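Local coordinates for protein aldehyde reductase YahK (Escherichia coli, PDB 1UUF) that reduces a broad range of aldehydes to the corresponding alcohols, using NADPH in strong preference to NADH and binding two zinc ions per subunit, at residues 186-190 / 259-263; 197-203 / 219-225. All coordinates share one frame; numbering follows the deposited sequence.

Contact 1: 186-190 / 259-263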
loop_
_atom_site.group_PDB
_atom_site.type_symbol
_atom_site.label_atom_id
_atom_site.label_comp_id
_atom_site.label_asym_id
_atom_site.label_seq_id
_atom_site.Cartn_x
_atom_site.Cartn_y
_atom_site.Cartn_z
ATOM N N PRO A 186 -11.681 4.326 -6.290
ATOM C CA PRO A 186 -10.688 4.472 -5.223
ATOM C C PRO A 186 -11.039 5.589 -4.243
ATOM O O PRO A 186 -10.720 5.501 -3.064
ATOM C CB PRO A 186 -9.388 4.733 -5.985
ATOM C CG PRO A 186 -9.855 5.406 -7.248
ATOM C CD PRO A 186 -11.085 4.600 -7.610
ATOM N N LEU A 187 -11.696 6.641 -4.725
ATOM C CA LEU A 187 -12.084 7.729 -3.835
ATOM C C LEU A 187 -13.043 7.175 -2.790
ATOM O O LEU A 187 -12.958 7.525 -1.611
ATOM C CB LEU A 187 -12.749 8.863 -4.619
ATOM C CG LEU A 187 -11.795 9.714 -5.457
ATOM C CD1 LEU A 187 -12.603 10.654 -6.347
ATOM C CD2 LEU A 187 -10.859 10.498 -4.532
ATOM N N ARG A 188 -13.949 6.301 -3.219
ATOM C CA ARG A 188 -14.895 5.690 -2.294
ATOM C C ARG A 188 -14.199 4.651 -1.418
ATOM O O ARG A 188 -14.422 4.601 -0.210
ATOM C CB ARG A 188 -16.046 5.013 -3.047
ATOM C CG ARG A 188 -17.065 5.965 -3.661
ATOM C CD ARG A 188 -17.684 6.885 -2.613
ATOM N NE ARG A 188 -18.859 7.589 -3.127
ATOM C CZ ARG A 188 -19.441 8.623 -2.523
ATOM N NH1 ARG A 188 -18.957 9.087 -1.378
ATOM N NH2 ARG A 188 -20.515 9.187 -3.060
ATOM N N HIS A 189 -13.350 3.826 -2.021
ATOM C CA HIS A 189 -12.661 2.788 -1.255
ATOM C C HIS A 189 -11.816 3.355 -0.124
ATOM O O HIS A 189 -11.789 2.795 0.977
ATOM C CB HIS A 189 -11.782 1.930 -2.165
ATOM C CG HIS A 189 -11.336 0.651 -1.527
ATOM N ND1 HIS A 189 -10.013 0.366 -1.270
ATOM C CD2 HIS A 189 -12.044 -0.416 -1.088
ATOM C CE1 HIS A 189 -9.924 -0.824 -0.701
ATOM N NE2 HIS A 189 -11.142 -1.320 -0.580
ATOM N N TRP A 190 -11.126 4.461 -0.382
ATOM C CA TRP A 190 -10.299 5.069 0.651
ATOM C C TRP A 190 -11.039 6.187 1.382
ATOM O O TRP A 190 -10.444 7.078 1.989
ATOM C CB TRP A 190 -8.963 5.527 0.059
ATOM C CG TRP A 190 -7.982 4.373 -0.020
ATOM C CD1 TRP A 190 -7.195 3.894 0.996
ATOM C CD2 TRP A 190 -7.754 3.507 -1.142
ATOM N NE1 TRP A 190 -6.494 2.784 0.571
ATOM C CE2 TRP A 190 -6.819 2.527 -0.736
ATOM C CE3 TRP A 190 -8.251 3.464 -2.453
ATOM C CZ2 TRP A 190 -6.369 1.516 -1.595
ATOM C CZ3 TRP A 190 -7.804 2.458 -3.306
ATOM C CH2 TRP A 190 -6.871 1.499 -2.872
ATOM N N ASP A 259 -4.781 12.468 3.672
ATOM C CA ASP A 259 -5.393 11.229 4.114
ATOM C C ASP A 259 -5.277 10.247 2.964
ATOM O O ASP A 259 -5.026 9.057 3.159
ATOM C CB ASP A 259 -6.873 11.449 4.427
ATOM C CG ASP A 259 -7.088 12.278 5.674
ATOM O OD1 ASP A 259 -6.904 11.738 6.786
ATOM O OD2 ASP A 259 -7.433 13.471 5.540
ATOM N N PHE A 260 -5.445 10.772 1.756
ATOM C CA PHE A 260 -5.411 9.948 0.561
ATOM C C PHE A 260 -4.955 10.757 -0.651
ATOM O O PHE A 260 -5.292 11.929 -0.788
ATOM C CB PHE A 260 -6.819 9.394 0.321
ATOM C CG PHE A 260 -6.960 8.601 -0.944
ATOM C CD1 PHE A 260 -6.240 7.427 -1.131
ATOM C CD2 PHE A 260 -7.832 9.022 -1.946
ATOM C CE1 PHE A 260 -6.384 6.681 -2.301
ATOM C CE2 PHE A 260 -7.984 8.285 -3.117
ATOM C CZ PHE A 260 -7.257 7.111 -3.294
ATOM N N ILE A 261 -4.169 10.131 -1.516
ATOM C CA ILE A 261 -3.712 10.789 -2.727
ATOM C C ILE A 261 -4.006 9.882 -3.909
ATOM O O ILE A 261 -3.574 8.733 -3.942
ATOM C CB ILE A 261 -2.199 11.089 -2.699
ATOM C CG1 ILE A 261 -1.905 12.167 -1.651
ATOM C CG2 ILE A 261 -1.744 11.588 -4.071
ATOM C CD1 ILE A 261 -0.439 12.516 -1.524
ATOM N N LEU A 262 -4.752 10.409 -4.872
ATOM C CA LEU A 262 -5.098 9.660 -6.074
ATOM C C LEU A 262 -4.169 10.138 -7.188
ATOM O O LEU A 262 -4.272 11.274 -7.641
ATOM C CB LEU A 262 -6.557 9.934 -6.453
ATOM C CG LEU A 262 -7.073 9.207 -7.695
ATOM C CD1 LEU A 262 -7.061 7.703 -7.454
ATOM C CD2 LEU A 262 -8.476 9.692 -8.011
ATOM N N ASN A 263 -3.250 9.277 -7.616
ATOM C CA ASN A 263 -2.306 9.652 -8.667
ATOM C C ASN A 263 -2.784 9.103 -10.010
ATOM O O ASN A 263 -2.808 7.891 -10.214
ATOM C CB ASN A 263 -0.912 9.123 -8.311
ATOM C CG ASN A 263 0.185 9.749 -9.154
ATOM O OD1 ASN A 263 1.293 10.005 -8.668
ATOM N ND2 ASN A 263 -0.113 9.990 -10.418
#

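Contact 2: 197-203 / 219-225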
loop_
_atom_site.group_PDB
_atom_site.type_symbol
_atom_site.label_atom_id
_atom_site.label_comp_id
_atom_site.label_asym_id
_atom_site.label_seq_id
_atom_site.Cartn_x
_atom_site.Cartn_y
_atom_site.Cartn_z
ATOM N N LYS A 197 -8.485 15.251 3.618
ATOM C CA LYS A 197 -7.691 16.060 2.707
ATOM C C LYS A 197 -7.243 15.088 1.622
ATOM O O LYS A 197 -6.488 14.151 1.886
ATOM C CB LYS A 197 -6.482 16.663 3.421
ATOM C CG LYS A 197 -5.692 17.613 2.536
ATOM C CD LYS A 197 -4.566 18.302 3.284
ATOM C CE LYS A 197 -3.823 19.253 2.354
ATOM N NZ LYS A 197 -2.676 19.933 3.023
ATOM N N VAL A 198 -7.726 15.308 0.405
ATOM C CA VAL A 198 -7.425 14.422 -0.708
ATOM C C VAL A 198 -6.659 15.101 -1.827
ATOM O O VAL A 198 -6.987 16.215 -2.238
ATOM C CB VAL A 198 -8.726 13.846 -1.296
ATOM C CG1 VAL A 198 -8.415 12.934 -2.478
ATOM C CG2 VAL A 198 -9.489 13.098 -0.215
ATOM N N GLY A 199 -5.632 14.419 -2.316
ATOM C CA GLY A 199 -4.852 14.973 -3.400
ATOM C C GLY A 199 -5.149 14.244 -4.691
ATOM O O GLY A 199 -5.457 13.050 -4.692
ATOM N N VAL A 200 -5.095 14.974 -5.795
ATOM C CA VAL A 200 -5.317 14.382 -7.104
ATOM C C VAL A 200 -4.134 14.828 -7.944
ATOM O O VAL A 200 -3.927 16.026 -8.145
ATOM C CB VAL A 200 -6.626 14.868 -7.749
ATOM C CG1 VAL A 200 -6.738 14.315 -9.170
ATOM C CG2 VAL A 200 -7.819 14.397 -6.919
ATOM N N VAL A 201 -3.348 13.864 -8.414
ATOM C CA VAL A 201 -2.175 14.170 -9.215
ATOM C C VAL A 201 -2.497 13.995 -10.690
ATOM O O VAL A 201 -2.939 12.928 -11.111
ATOM C CB VAL A 201 -0.990 13.247 -8.857
ATOM C CG1 VAL A 201 0.262 13.709 -9.585
ATOM C CG2 VAL A 201 -0.764 13.248 -7.354
ATOM N N GLY A 202 -2.279 15.051 -11.470
ATOM C CA GLY A 202 -2.552 14.985 -12.893
ATOM C C GLY A 202 -3.833 15.711 -13.251
ATOM O O GLY A 202 -4.848 15.562 -12.570
ATOM N N ILE A 203 -3.789 16.501 -14.320
ATOM C CA ILE A 203 -4.960 17.255 -14.755
ATOM C C ILE A 203 -5.356 16.870 -16.180
ATOM O O ILE A 203 -5.551 17.734 -17.040
ATOM C CB ILE A 203 -4.692 18.780 -14.708
ATOM C CG1 ILE A 203 -3.924 19.148 -13.435
ATOM C CG2 ILE A 203 -6.014 19.542 -14.739
ATOM C CD1 ILE A 203 -4.687 18.914 -12.145
ATOM N N ALA A 219 -14.631 16.337 0.010
ATOM C CA ALA A 219 -13.278 16.370 0.548
ATOM C C ALA A 219 -12.611 17.707 0.245
ATOM O O ALA A 219 -13.084 18.467 -0.602
ATOM C CB ALA A 219 -12.448 15.234 -0.051
ATOM N N HIS A 220 -11.540 18.008 0.970
ATOM C CA HIS A 220 -10.774 19.217 0.712
ATOM C C HIS A 220 -9.810 18.695 -0.343
ATOM O O HIS A 220 -8.988 17.821 -0.063
ATOM C CB HIS A 220 -10.015 19.665 1.956
ATOM C CG HIS A 220 -9.177 20.883 1.736
ATOM N ND1 HIS A 220 -7.933 20.834 1.144
ATOM C CD2 HIS A 220 -9.416 22.190 2.002
ATOM C CE1 HIS A 220 -7.442 22.057 1.055
ATOM N NE2 HIS A 220 -8.322 22.898 1.569
ATOM N N VAL A 221 -9.920 19.222 -1.557
ATOM C CA VAL A 221 -9.110 18.739 -2.669
ATOM C C VAL A 221 -7.916 19.586 -3.085
ATOM O O VAL A 221 -8.042 20.786 -3.307
ATOM C CB VAL A 221 -10.004 18.542 -3.910
ATOM C CG1 VAL A 221 -9.194 17.956 -5.062
ATOM C CG2 VAL A 221 -11.175 17.640 -3.560
ATOM N N VAL A 222 -6.759 18.940 -3.189
ATOM C CA VAL A 222 -5.541 19.607 -3.627
ATOM C C VAL A 222 -5.120 18.944 -4.933
ATOM O O VAL A 222 -4.890 17.734 -4.973
ATOM C CB VAL A 222 -4.394 19.452 -2.609
ATOM C CG1 VAL A 222 -3.151 20.173 -3.126
ATOM C CG2 VAL A 222 -4.812 20.023 -1.262
ATOM N N ALA A 223 -5.049 19.729 -6.003
ATOM C CA ALA A 223 -4.643 19.200 -7.295
ATOM C C ALA A 223 -3.164 19.465 -7.500
ATOM O O ALA A 223 -2.666 20.526 -7.131
ATOM C CB ALA A 223 -5.445 19.855 -8.413
ATOM N N PHE A 224 -2.468 18.497 -8.090
ATOM C CA PHE A 224 -1.043 18.625 -8.357
ATOM C C PHE A 224 -0.776 18.616 -9.858
ATOM O O PHE A 224 -1.262 17.743 -10.580
ATOM C CB PHE A 224 -0.260 17.473 -7.715
ATOM C CG PHE A 224 -0.308 17.461 -6.218
ATOM C CD1 PHE A 224 -1.402 16.929 -5.544
ATOM C CD2 PHE A 224 0.745 17.983 -5.478
ATOM C CE1 PHE A 224 -1.445 16.919 -4.148
ATOM C CE2 PHE A 224 0.714 17.977 -4.082
ATOM C CZ PHE A 224 -0.384 17.444 -3.418
ATOM N N THR A 225 0.007 19.585 -10.318
ATOM C CA THR A 225 0.359 19.676 -11.730
ATOM C C THR A 225 1.867 19.871 -11.820
ATOM O O THR A 225 2.500 20.231 -10.836
ATOM C CB THR A 225 -0.323 20.876 -12.403
ATOM O OG1 THR A 225 -0.033 20.864 -13.805
ATOM C CG2 THR A 225 0.189 22.178 -11.798
#

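Contact 1: 186-190 / 259-263
F260 and L262 turn their side chains onto P186, L187 and W190, packing the end of helix 176-189 against strand 258-263 of the Rossmann-type parallel sheet. The same helix carries C178, a ligand of the catalytic zinc, near its start, and here its far end rests on the nucleotide-binding domain. F260 reaches the helix because its CG is anti to the backbone N (chi1 176°), with CB already directed at the opposing segment. Along the ring, CG and then CD1 lie beneath the methylene of W190, with CD1 3.5 Å from W190 CB, a CH-pi contact over the ring face. CE1 moves on to the indole and comes 3.6 Å from W190 CG. The aromatic planes are only 8° from parallel, yet the phenyl is displaced so far that little of it covers the five-membered ring. At the tip, F260 CZ stands 3.8 Å from P186 O, a carbonyl already used within the helix by W190 N. On the other flank F260 CE2 meets L187 CD2 at 3.9 Å, the methyl coming in at the rim, roughly level with the ring. A flat, apolar residue suits this place: one face takes the tryptophan while the edge takes a leucine branch. W190, the first residue beyond the helix, is wide enough to reach neighbouring strand 282-286 and R306 of the second subunit as well. One turn farther back, the compact P186 ring and branched L187 receive L262, two residues along the strand from F260 and hence on the same side of the sheet. Its two methyls divide the work: L262 CD2 lies 4.2 Å from L187 CG, while L262 CD1 approaches P186 CG to 3.6 Å.

Contact 2: 197-203 / 219-225
The beta-alpha-beta unit of a Rossmann-type nucleotide-binding domain brings strand 197-201 beside strand 220-225, parallel to it, with helix 205-216 as the connection. Five backbone hydrogen bonds join the strands. V198 N binds H220 O at 2.9 Å, and V198 O in turn receives V222 N; V200 uses its N and O in the same way with V222 O and F224 N. Past the end of the first strand, G202 N continues the pattern to F224 O at 3.0 Å. V198, V200, V221 and A223 share one face, where V200, V221 and A223 pack on helix 205-216; V198 CG2 meets the small A219 CB at 3.7 Å, and beyond the strand I203 CD1 covers A223 CB at 3.9 Å. On the other face, F224 has CG beside its backbone N (chi1 -65°), which lays the ring back toward the start of the strands, with its edge toward G199. F224 CE1 lies 4.0 Å from G199 CA, and the lack of a side chain there leaves room for the ring. The extended K197 chain passes V222, its CE 3.8 Å from V222 CG2, before NZ bonds to S257 and H254. G202 has a positive phi (104°), natural for glycine, and begins a GxGxxG-type sequence; a glycine-rich turn between first strand and helix is the hallmark of the Rossmann fold, where it probably accommodates the NADPH.

How the contacts relate
From the N terminus, the chain passes through the GroES-like region and enters helix 176-189, whose last turn is the first half of contact 1. It then runs into strand 197-201, crosses through helix 205-216 and returns along strand 220-225, closing contact 2 as a short loop. Two further helices and strand 241-244 follow before strand 258-263 closes contact 1, so the short loop lies wholly within the long one. Strand 197-201 links the two contacts: it has strand 220-225 on one side and strand 258-263 on the other, where L262 N probably bonds to G199 O. Contact 1 thus seats helix 176-189, which supplies zinc ligand C178, on the sheet, while contact 2 pairs two inner strands.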